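Local structure of glycosyltransferase (duf1792) (Streptococcus sanguinis, 5V4A) at residues R53-M58 against K101-A106; D63-V68 against L211-Y216; G129-L134 against S226-F231. The protein probably transfers sugars from a nucleotide donor as a glycosyltransferase, this chain being its C-terminal GT-D-type domain, which binds UDP. One frame throughout, in Å; residues are numbered along the deposited sequence.

Contact 1 of 3, residues R53-M58 against K101-A106; sequences RLREIM and KNICRA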
loop_
_atom_site.group_PDB
_atom_site.type_symbol
_atom_site.label_atom_id
_atom_site.label_comp_id
_atom_site.label_asym_id
_atom_site.label_seq_id
_atom_site.Cartn_x
_atom_site.Cartn_y
_atom_site.Cartn_z
ATOM N N ARG A 53 2.413 -25.052 -22.886
ATOM C CA ARG A 53 1.393 -24.268 -22.203
ATOM C C ARG A 53 1.962 -22.959 -21.663
ATOM O O ARG A 53 1.275 -21.932 -21.673
ATOM C CB ARG A 53 0.771 -25.079 -21.073
ATOM C CG ARG A 53 -0.443 -24.420 -20.448
ATOM C CD ARG A 53 -1.636 -24.359 -21.387
ATOM N NE ARG A 53 -2.863 -24.022 -20.665
ATOM C CZ ARG A 53 -4.016 -23.708 -21.251
ATOM N NH1 ARG A 53 -4.110 -23.687 -22.576
ATOM N NH2 ARG A 53 -5.083 -23.422 -20.515
ATOM N N LEU A 54 3.205 -22.966 -21.179
ATOM C CA LEU A 54 3.779 -21.719 -20.681
ATOM C C LEU A 54 4.017 -20.733 -21.815
ATOM O O LEU A 54 3.703 -19.536 -21.698
ATOM C CB LEU A 54 5.092 -21.988 -19.943
ATOM C CG LEU A 54 5.071 -22.850 -18.696
ATOM C CD1 LEU A 54 6.515 -23.129 -18.252
ATOM C CD2 LEU A 54 4.292 -22.165 -17.582
ATOM N N ARG A 55 4.574 -21.221 -22.921
ATOM C CA ARG A 55 4.775 -20.383 -24.092
ATOM C C ARG A 55 3.454 -19.791 -24.567
ATOM O O ARG A 55 3.396 -18.622 -24.966
ATOM C CB ARG A 55 5.424 -21.207 -25.196
ATOM C CG ARG A 55 5.851 -20.443 -26.427
ATOM C CD ARG A 55 6.547 -21.403 -27.350
ATOM N NE ARG A 55 5.694 -22.561 -27.602
ATOM C CZ ARG A 55 6.125 -23.714 -28.104
ATOM N NH1 ARG A 55 7.413 -23.873 -28.402
ATOM N NH2 ARG A 55 5.271 -24.713 -28.295
ATOM N N GLU A 56 2.372 -20.564 -24.460
ATOM C CA GLU A 56 1.078 -20.073 -24.930
ATOM C C GLU A 56 0.583 -18.921 -24.066
ATOM O O GLU A 56 0.044 -17.937 -24.585
ATOM C CB GLU A 56 0.047 -21.195 -24.942
ATOM C CG GLU A 56 -1.214 -20.780 -25.670
ATOM C CD GLU A 56 -2.336 -21.799 -25.601
ATOM O OE1 GLU A 56 -2.119 -22.921 -25.093
ATOM O OE2 GLU A 56 -3.459 -21.438 -26.022
ATOM N N ILE A 57 0.732 -19.048 -22.745
ATOM C CA ILE A 57 0.243 -18.019 -21.839
ATOM C C ILE A 57 1.097 -16.758 -21.947
ATOM O O ILE A 57 0.574 -15.629 -21.911
ATOM C CB ILE A 57 0.198 -18.568 -20.402
ATOM C CG1 ILE A 57 -0.742 -19.768 -20.295
ATOM C CG2 ILE A 57 -0.253 -17.518 -19.425
ATOM C CD1 ILE A 57 -0.562 -20.521 -18.971
ATOM N N MET A 58 2.417 -16.930 -22.120
ATOM C CA MET A 58 3.339 -15.801 -22.243
ATOM C C MET A 58 2.979 -14.869 -23.386
ATOM O O MET A 58 3.306 -13.678 -23.336
ATOM C CB MET A 58 4.771 -16.296 -22.447
ATOM C CG MET A 58 5.403 -16.953 -21.245
ATOM S SD MET A 58 7.091 -17.492 -21.596
ATOM C CE MET A 58 7.790 -15.950 -22.178
ATOM N N LYS A 101 11.318 -11.565 -27.576
ATOM C CA LYS A 101 10.741 -10.735 -28.628
ATOM C C LYS A 101 9.845 -11.541 -29.568
ATOM O O LYS A 101 8.875 -11.001 -30.113
ATOM C CB LYS A 101 11.851 -10.025 -29.408
ATOM C CG LYS A 101 12.681 -9.095 -28.545
ATOM C CD LYS A 101 13.769 -8.373 -29.319
ATOM C CE LYS A 101 14.564 -9.316 -30.205
ATOM N NZ LYS A 101 15.718 -8.641 -30.891
ATOM N N ASN A 102 10.129 -12.833 -29.746
ATOM C CA ASN A 102 9.311 -13.648 -30.638
ATOM C C ASN A 102 7.996 -14.068 -29.987
ATOM O O ASN A 102 6.950 -14.071 -30.646
ATOM C CB ASN A 102 10.096 -14.869 -31.104
ATOM C CG ASN A 102 10.706 -14.671 -32.474
ATOM O OD1 ASN A 102 10.014 -14.748 -33.490
ATOM N ND2 ASN A 102 12.007 -14.405 -32.510
ATOM N N ILE A 103 8.027 -14.447 -28.709
ATOM C CA ILE A 103 6.816 -14.913 -28.040
ATOM C C ILE A 103 5.988 -13.740 -27.516
ATOM O O ILE A 103 4.757 -13.738 -27.616
ATOM C CB ILE A 103 7.172 -15.882 -26.892
ATOM C CG1 ILE A 103 7.978 -17.087 -27.396
ATOM C CG2 ILE A 103 5.903 -16.340 -26.177
ATOM C CD1 ILE A 103 8.692 -17.854 -26.282
ATOM N N CYS A 104 6.634 -12.744 -26.926
ATOM C CA CYS A 104 5.943 -11.700 -26.168
ATOM C C CYS A 104 5.696 -10.496 -27.068
ATOM O O CYS A 104 6.565 -9.639 -27.234
ATOM C CB CYS A 104 6.747 -11.331 -24.928
ATOM S SG CYS A 104 7.072 -12.767 -23.913
ATOM N N ARG A 105 4.493 -10.431 -27.642
ATOM C CA ARG A 105 4.130 -9.389 -28.593
ATOM C C ARG A 105 2.912 -8.596 -28.128
ATOM O O ARG A 105 2.335 -7.830 -28.905
ATOM C CB ARG A 105 3.881 -10.031 -29.963
ATOM C CG ARG A 105 5.159 -10.582 -30.579
ATOM C CD ARG A 105 4.926 -11.868 -31.367
ATOM N NE ARG A 105 4.400 -11.684 -32.712
ATOM C CZ ARG A 105 4.447 -12.622 -33.654
ATOM N NH1 ARG A 105 4.995 -13.803 -33.387
ATOM N NH2 ARG A 105 3.945 -12.383 -34.858
ATOM N N ALA A 106 2.548 -8.722 -26.855
ATOM C CA ALA A 106 1.435 -7.971 -26.307
ATOM C C ALA A 106 1.810 -6.499 -26.155
ATOM O O ALA A 106 2.993 -6.150 -26.132
ATOM C CB ALA A 106 1.018 -8.552 -24.958
#
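I103 lies against the helix 48-58 at the place where R55 and M58, one turn apart, face the end of the helix 82-103; the contact packs the C-terminal parts of these two helices together within the GT-D fold. Its branched side chain serves both residues. I103 CD1 lies 3.8 Å from R55 CG, and the two side chains run at about a right angle to each other. The other branch, I103 CG2, reaches M58 CB at 3.9 Å and also lies 3.6 Å from the backbone O of R55. With CG1 anti to the carbonyl carbon and CG2 anti to the backbone N (chi1 -58°), the beta-branched residue offers two separate methyl ends to one helix surface. M58 also touches C104: its chain runs straight through chi2 and then bends at chi3 (54°), bringing CE to 3.7 Å from C104 SG. A long unbranched methionine suits the place because CB can pack on I103 while CE reaches C104, the first residue beyond the helix.

Further out, V36 of the helix 30-36 packs on both R55 and I103, while M33 of that helix and F28 pack on M58. On another side of the helix 48-58, R53 NH1 bridges to E56 OE1 at 3.3 Å, and its NH2 pairs with D210 of the helix 201-213.

Across the two segments the contact is made mainly by methyl, methylene and sulfur groups, with one carbonyl, R55 O, beside a methyl. It therefore depends on shape and on exclusion of water, with M58 and C104 buried and the arginine lending its methylenes at the exposed margin.

Contact 2 of 3, residues D63-V68 against L211-Y216; sequences DERLMV and LVQEGY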
loop_
_atom_site.group_PDB
_atom_site.type_symbol
_atom_site.label_atom_id
_atom_site.label_comp_id
_atom_site.label_asym_id
_atom_site.label_seq_id
_atom_site.Cartn_x
_atom_site.Cartn_y
_atom_site.Cartn_z
ATOM N N ASP A 63 -5.381 -7.838 -19.388
ATOM C CA ASP A 63 -6.637 -7.103 -19.284
ATOM C C ASP A 63 -7.140 -7.201 -17.845
ATOM O O ASP A 63 -6.529 -7.856 -17.001
ATOM C CB ASP A 63 -7.656 -7.637 -20.297
ATOM C CG ASP A 63 -8.036 -9.095 -20.053
ATOM O OD1 ASP A 63 -8.004 -9.563 -18.901
ATOM O OD2 ASP A 63 -8.320 -9.808 -21.040
ATOM N N GLU A 64 -8.300 -6.587 -17.584
ATOM C CA GLU A 64 -8.810 -6.503 -16.216
ATOM C C GLU A 64 -9.126 -7.866 -15.610
ATOM O O GLU A 64 -9.296 -7.958 -14.391
ATOM C CB GLU A 64 -10.072 -5.655 -16.198
ATOM C CG GLU A 64 -11.118 -6.218 -17.152
ATOM C CD GLU A 64 -12.431 -5.475 -17.124
ATOM O OE1 GLU A 64 -12.985 -5.236 -18.220
ATOM O OE2 GLU A 64 -12.928 -5.178 -16.018
ATOM N N ARG A 65 -9.209 -8.922 -16.423
ATOM C CA ARG A 65 -9.417 -10.271 -15.902
ATOM C C ARG A 65 -8.099 -10.915 -15.483
ATOM O O ARG A 65 -8.039 -11.604 -14.456
ATOM C CB ARG A 65 -10.117 -11.130 -16.975
ATOM C CG ARG A 65 -10.465 -12.581 -16.583
ATOM C CD ARG A 65 -10.989 -13.425 -17.762
ATOM N NE ARG A 65 -9.917 -13.905 -18.635
ATOM C CZ ARG A 65 -9.987 -14.997 -19.390
ATOM N NH1 ARG A 65 -11.080 -15.759 -19.378
ATOM N NH2 ARG A 65 -8.946 -15.343 -20.142
ATOM N N LEU A 66 -7.023 -10.652 -16.220
ATOM C CA LEU A 66 -5.767 -11.342 -15.965
ATOM C C LEU A 66 -4.605 -10.492 -16.450
ATOM O O LEU A 66 -4.592 -10.077 -17.611
ATOM C CB LEU A 66 -5.761 -12.709 -16.665
ATOM C CG LEU A 66 -4.425 -13.444 -16.601
ATOM C CD1 LEU A 66 -4.124 -13.682 -15.148
ATOM C CD2 LEU A 66 -4.542 -14.764 -17.331
ATOM N N MET A 67 -3.638 -10.250 -15.564
ATOM C CA MET A 67 -2.407 -9.545 -15.905
ATOM C C MET A 67 -1.294 -10.564 -16.103
ATOM O O MET A 67 -1.077 -11.417 -15.243
ATOM C CB MET A 67 -1.998 -8.553 -14.810
ATOM C CG MET A 67 -0.874 -7.601 -15.245
ATOM S SD MET A 67 -0.432 -6.332 -14.021
ATOM C CE MET A 67 -0.043 -7.353 -12.598
ATOM N N VAL A 68 -0.596 -10.468 -17.235
ATOM C CA VAL A 68 0.523 -11.349 -17.564
ATOM C C VAL A 68 1.812 -10.574 -17.322
ATOM O O VAL A 68 1.948 -9.436 -17.788
ATOM C CB VAL A 68 0.437 -11.835 -19.021
ATOM C CG1 VAL A 68 1.660 -12.661 -19.382
ATOM C CG2 VAL A 68 -0.885 -12.591 -19.259
ATOM N N LEU A 211 -7.661 -21.685 -13.794
ATOM C CA LEU A 211 -8.669 -21.285 -12.824
ATOM C C LEU A 211 -9.400 -20.020 -13.258
ATOM O O LEU A 211 -10.609 -19.905 -13.039
ATOM C CB LEU A 211 -8.011 -21.080 -11.455
ATOM C CG LEU A 211 -7.614 -22.344 -10.699
ATOM C CD1 LEU A 211 -6.896 -21.961 -9.411
ATOM C CD2 LEU A 211 -8.827 -23.215 -10.420
ATOM N N VAL A 212 -8.703 -19.094 -13.926
ATOM C CA VAL A 212 -9.358 -17.890 -14.442
ATOM C C VAL A 212 -10.442 -18.260 -15.447
ATOM O O VAL A 212 -11.542 -17.694 -15.444
ATOM C CB VAL A 212 -8.312 -16.952 -15.076
ATOM C CG1 VAL A 212 -8.992 -15.871 -15.911
ATOM C CG2 VAL A 212 -7.422 -16.325 -13.986
ATOM N N GLN A 213 -10.166 -19.246 -16.293
ATOM C CA GLN A 213 -11.145 -19.635 -17.305
ATOM C C GLN A 213 -12.425 -20.155 -16.662
ATOM O O GLN A 213 -13.499 -20.109 -17.276
ATOM C CB GLN A 213 -10.540 -20.686 -18.234
ATOM C CG GLN A 213 -9.221 -20.265 -18.876
ATOM C CD GLN A 213 -9.215 -18.842 -19.428
ATOM O OE1 GLN A 213 -10.090 -18.447 -20.202
ATOM N NE2 GLN A 213 -8.213 -18.065 -19.027
ATOM N N GLU A 214 -12.316 -20.711 -15.456
ATOM C CA GLU A 214 -13.455 -21.185 -14.689
ATOM C C GLU A 214 -14.032 -20.124 -13.766
ATOM O O GLU A 214 -14.892 -20.441 -12.939
ATOM C CB GLU A 214 -13.070 -22.430 -13.896
ATOM C CG GLU A 214 -12.671 -23.582 -14.777
ATOM C CD GLU A 214 -12.364 -24.818 -13.975
ATOM O OE1 GLU A 214 -13.173 -25.144 -13.082
ATOM O OE2 GLU A 214 -11.318 -25.456 -14.232
ATOM N N GLY A 215 -13.551 -18.889 -13.853
ATOM C CA GLY A 215 -14.175 -17.793 -13.132
ATOM C C GLY A 215 -13.704 -17.547 -11.714
ATOM O O GLY A 215 -14.393 -16.826 -10.978
ATOM N N TYR A 216 -12.566 -18.118 -11.305
ATOM C CA TYR A 216 -11.936 -17.831 -10.018
ATOM C C TYR A 216 -10.963 -16.663 -10.137
ATOM O O TYR A 216 -10.509 -16.304 -11.229
ATOM C CB TYR A 216 -11.167 -19.040 -9.473
ATOM C CG TYR A 216 -12.004 -20.267 -9.197
ATOM C CD1 TYR A 216 -12.579 -20.470 -7.951
ATOM C CD2 TYR A 216 -12.212 -21.228 -10.182
ATOM C CE1 TYR A 216 -13.349 -21.594 -7.695
ATOM C CE2 TYR A 216 -12.989 -22.353 -9.936
ATOM C CZ TYR A 216 -13.555 -22.526 -8.690
ATOM O OH TYR A 216 -14.323 -23.639 -8.431
#
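From an Asx turn begun by D63, R65 reaches across to V212 and Q213, near the Schellman motif that ends the helix 201-213. The contact joins the start of the strand 66-70 to the C-terminal end of a helix that also carries the UDP-binding residues G201 and K205. NH1 of R65 donates to Q213 OE1 at 3.0 Å, with an N-H...O angle of 139°. The donor stands above the carbonyl plane, and the guanidinium and amide planes are 77° apart. NH2 adds a weak bond to the same oxygen. The amide nitrogen NE2 lies close to NH2, but both are donors; its hydrogen bond goes instead to the backbone O of Y209. Glutamine thus suits the place by accepting from the arginine and donating to its own helix.

With CG1 anti to its backbone N (chi1 166°), V212 turns that methyl over one face of the guanidinium, 3.5 Å from R65 NE, and the other, CG2, toward L66 CD1, a loose 4.4 Å. S24 touches both L66 and V212.

Each turn satisfies its own backbone donors. G215, at positive phi, donates its N to V212 O at 2.8 Å, and Y216 N reaches L211 O. D63 N donates to L66 O, and L66 N is shared between O and OD1 of D63. That OD1 also takes R65 N, at 2.8 Å.

Contact 3 of 3, residues G129-L134 against S226-F231; sequences GYFAKL and SEYEWF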
loop_
_atom_site.group_PDB
_atom_site.type_symbol
_atom_site.label_atom_id
_atom_site.label_comp_id
_atom_site.label_asym_id
_atom_site.label_seq_id
_atom_site.Cartn_x
_atom_site.Cartn_y
_atom_site.Cartn_z
ATOM N N GLY A 129 6.814 -0.142 1.071
ATOM C CA GLY A 129 5.555 0.216 0.448
ATOM C C GLY A 129 5.079 -0.876 -0.477
ATOM O O GLY A 129 3.871 -1.087 -0.616
ATOM N N TYR A 130 6.012 -1.593 -1.113
ATOM C CA TYR A 130 5.604 -2.691 -1.985
ATOM C C TYR A 130 4.906 -3.781 -1.179
ATOM O O TYR A 130 3.852 -4.289 -1.583
ATOM C CB TYR A 130 6.806 -3.254 -2.760
ATOM C CG TYR A 130 7.510 -2.260 -3.674
ATOM C CD1 TYR A 130 6.849 -1.133 -4.147
ATOM C CD2 TYR A 130 8.831 -2.459 -4.080
ATOM C CE1 TYR A 130 7.481 -0.230 -4.974
ATOM C CE2 TYR A 130 9.469 -1.559 -4.929
ATOM C CZ TYR A 130 8.781 -0.430 -5.362
ATOM O OH TYR A 130 9.379 0.490 -6.199
ATOM N N PHE A 131 5.489 -4.169 -0.035
ATOM C CA PHE A 131 4.839 -5.170 0.807
ATOM C C PHE A 131 3.524 -4.649 1.391
ATOM O O PHE A 131 2.596 -5.437 1.613
ATOM C CB PHE A 131 5.772 -5.639 1.935
ATOM C CG PHE A 131 6.916 -6.506 1.465
ATOM C CD1 PHE A 131 6.675 -7.764 0.932
ATOM C CD2 PHE A 131 8.235 -6.071 1.578
ATOM C CE1 PHE A 131 7.729 -8.574 0.503
ATOM C CE2 PHE A 131 9.292 -6.872 1.150
ATOM C CZ PHE A 131 9.030 -8.130 0.604
ATOM N N ALA A 132 3.415 -3.341 1.654
ATOM C CA ALA A 132 2.142 -2.820 2.144
ATOM C C ALA A 132 1.036 -2.997 1.109
ATOM O O ALA A 132 -0.080 -3.408 1.447
ATOM C CB ALA A 132 2.265 -1.340 2.529
ATOM N N LYS A 133 1.320 -2.690 -0.155
ATOM C CA LYS A 133 0.282 -2.824 -1.183
ATOM C C LYS A 133 -0.044 -4.286 -1.457
ATOM O O LYS A 133 -1.206 -4.639 -1.713
ATOM C CB LYS A 133 0.724 -2.114 -2.458
ATOM C CG LYS A 133 0.715 -0.589 -2.327
ATOM C CD LYS A 133 0.646 0.100 -3.676
ATOM C CE LYS A 133 2.000 0.401 -4.224
ATOM N NZ LYS A 133 1.949 1.278 -5.410
ATOM N N LEU A 134 0.967 -5.154 -1.395
ATOM C CA LEU A 134 0.714 -6.584 -1.514
ATOM C C LEU A 134 -0.206 -7.060 -0.403
ATOM O O LEU A 134 -1.190 -7.760 -0.662
ATOM C CB LEU A 134 2.031 -7.361 -1.476
ATOM C CG LEU A 134 2.857 -7.462 -2.755
ATOM C CD1 LEU A 134 4.334 -7.695 -2.436
ATOM C CD2 LEU A 134 2.330 -8.597 -3.660
ATOM N N SER A 226 10.052 -15.694 0.899
ATOM C CA SER A 226 11.491 -15.539 1.099
ATOM C C SER A 226 11.880 -14.070 1.072
ATOM O O SER A 226 12.706 -13.620 1.873
ATOM C CB SER A 226 12.273 -16.306 0.031
ATOM O OG SER A 226 12.068 -17.703 0.113
ATOM N N GLU A 227 11.284 -13.300 0.165
ATOM C CA GLU A 227 11.639 -11.893 0.089
ATOM C C GLU A 227 11.176 -11.153 1.332
ATOM O O GLU A 227 11.870 -10.246 1.805
ATOM C CB GLU A 227 11.057 -11.262 -1.184
ATOM C CG GLU A 227 11.734 -11.785 -2.460
ATOM C CD GLU A 227 12.761 -10.814 -3.002
ATOM O OE1 GLU A 227 13.013 -9.795 -2.325
ATOM O OE2 GLU A 227 13.322 -11.064 -4.092
ATOM N N TYR A 228 10.028 -11.554 1.901
ATOM C CA TYR A 228 9.557 -10.925 3.132
ATOM C C TYR A 228 10.467 -11.266 4.308
ATOM O O TYR A 228 10.769 -10.404 5.136
ATOM C CB TYR A 228 8.130 -11.370 3.436
ATOM C CG TYR A 228 7.405 -10.569 4.494
ATOM C CD1 TYR A 228 7.132 -9.221 4.308
ATOM C CD2 TYR A 228 6.986 -11.164 5.674
ATOM C CE1 TYR A 228 6.439 -8.489 5.264
ATOM C CE2 TYR A 228 6.292 -10.442 6.637
ATOM C CZ TYR A 228 6.028 -9.103 6.425
ATOM O OH TYR A 228 5.354 -8.365 7.378
ATOM N N GLU A 229 10.907 -12.519 4.402
ATOM C CA GLU A 229 11.833 -12.878 5.473
ATOM C C GLU A 229 13.119 -12.071 5.370
ATOM O O GLU A 229 13.580 -11.489 6.363
ATOM C CB GLU A 229 12.127 -14.369 5.439
ATOM C CG GLU A 229 10.965 -15.233 5.839
ATOM C CD GLU A 229 10.859 -15.451 7.331
ATOM O OE1 GLU A 229 9.888 -16.115 7.745
ATOM O OE2 GLU A 229 11.745 -14.981 8.089
ATOM N N TRP A 230 13.674 -11.964 4.158
ATOM C CA TRP A 230 14.888 -11.172 3.987
ATOM C C TRP A 230 14.642 -9.707 4.337
ATOM O O TRP A 230 15.486 -9.066 4.979
ATOM C CB TRP A 230 15.408 -11.298 2.556
ATOM C CG TRP A 230 15.950 -12.652 2.262
ATOM C CD1 TRP A 230 16.590 -13.482 3.130
ATOM C CD2 TRP A 230 15.902 -13.342 1.007
ATOM N NE1 TRP A 230 16.941 -14.651 2.500
ATOM C CE2 TRP A 230 16.535 -14.588 1.193
ATOM C CE3 TRP A 230 15.389 -13.025 -0.254
ATOM C CZ2 TRP A 230 16.662 -15.523 0.167
ATOM C CZ3 TRP A 230 15.516 -13.956 -1.276
ATOM C CH2 TRP A 230 16.149 -15.190 -1.059
ATOM N N PHE A 231 13.485 -9.166 3.929
ATOM C CA PHE A 231 13.126 -7.791 4.270
ATOM C C PHE A 231 13.053 -7.601 5.784
ATOM O O PHE A 231 13.635 -6.655 6.329
ATOM C CB PHE A 231 11.798 -7.428 3.574
ATOM C CG PHE A 231 11.142 -6.175 4.072
ATOM C CD1 PHE A 231 11.683 -4.932 3.796
ATOM C CD2 PHE A 231 9.925 -6.236 4.733
ATOM C CE1 PHE A 231 11.046 -3.757 4.223
ATOM C CE2 PHE A 231 9.270 -5.065 5.154
ATOM C CZ PHE A 231 9.838 -3.829 4.901
#
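F131 lays one side of its ring against both Y228 and F231, which lie about one turn apart on the helix 224-233, and the three make an aromatic cluster. The pair with Y228 is edge-to-face: the tyrosine edge points at the face of F131, centroids 5.2 Å apart and planes at 69°, with Y228 CD1 3.7 Å from F131 CD1. The pair with F231 is oblique, at 33°; there F131 CE2 comes within 3.5 Å of F231 CG. CG of F231 is anti to its backbone N (chi1 167°), which sets the ring alongside F131, whose CD2 lies over its face.

F131 CZ also touches the helix backbone, 3.7 Å from E227 O. Phenylalanine fits this buried site, being flat and without a polar end to satisfy.

The polar ends look elsewhere. Y228 OH bonds D158 and K135, and E227 forms a salt bridge with R116, a UDP-binding residue, and accepts from I119 N.

The axes of 129-134 and 226-231 pass 11.8 Å apart, closer to antiparallel than to parallel. I224 adds to the packing on F131, the helix 11-21 covers Y130, K133 and L134, and A132 meets L19 of the second subunit.

From the N terminus, the first contact segment met lies on the helix 48-58. Contact 1 closes the shortest loop, returning at 101-106, where the helix 82-103 ends, and so ties these two helices. Contact 2 opens inside that loop at 63-68 and closes only at 211-216, so the two cross; they also touch, I57 O lying 4.0 Å from V68 CG1. Contact 3 opens at 129-134, within the loop of contact 2, and closes beyond it at 226-231, crossing it but following contact 1 in series; it ties the helix 127-138 to 224-233. Contact 2 joins the three-stranded sheet to a helix that lies between strands of the five-stranded one in sequence. Contacts 1 and 3 lie on opposite sides of the chain's centre.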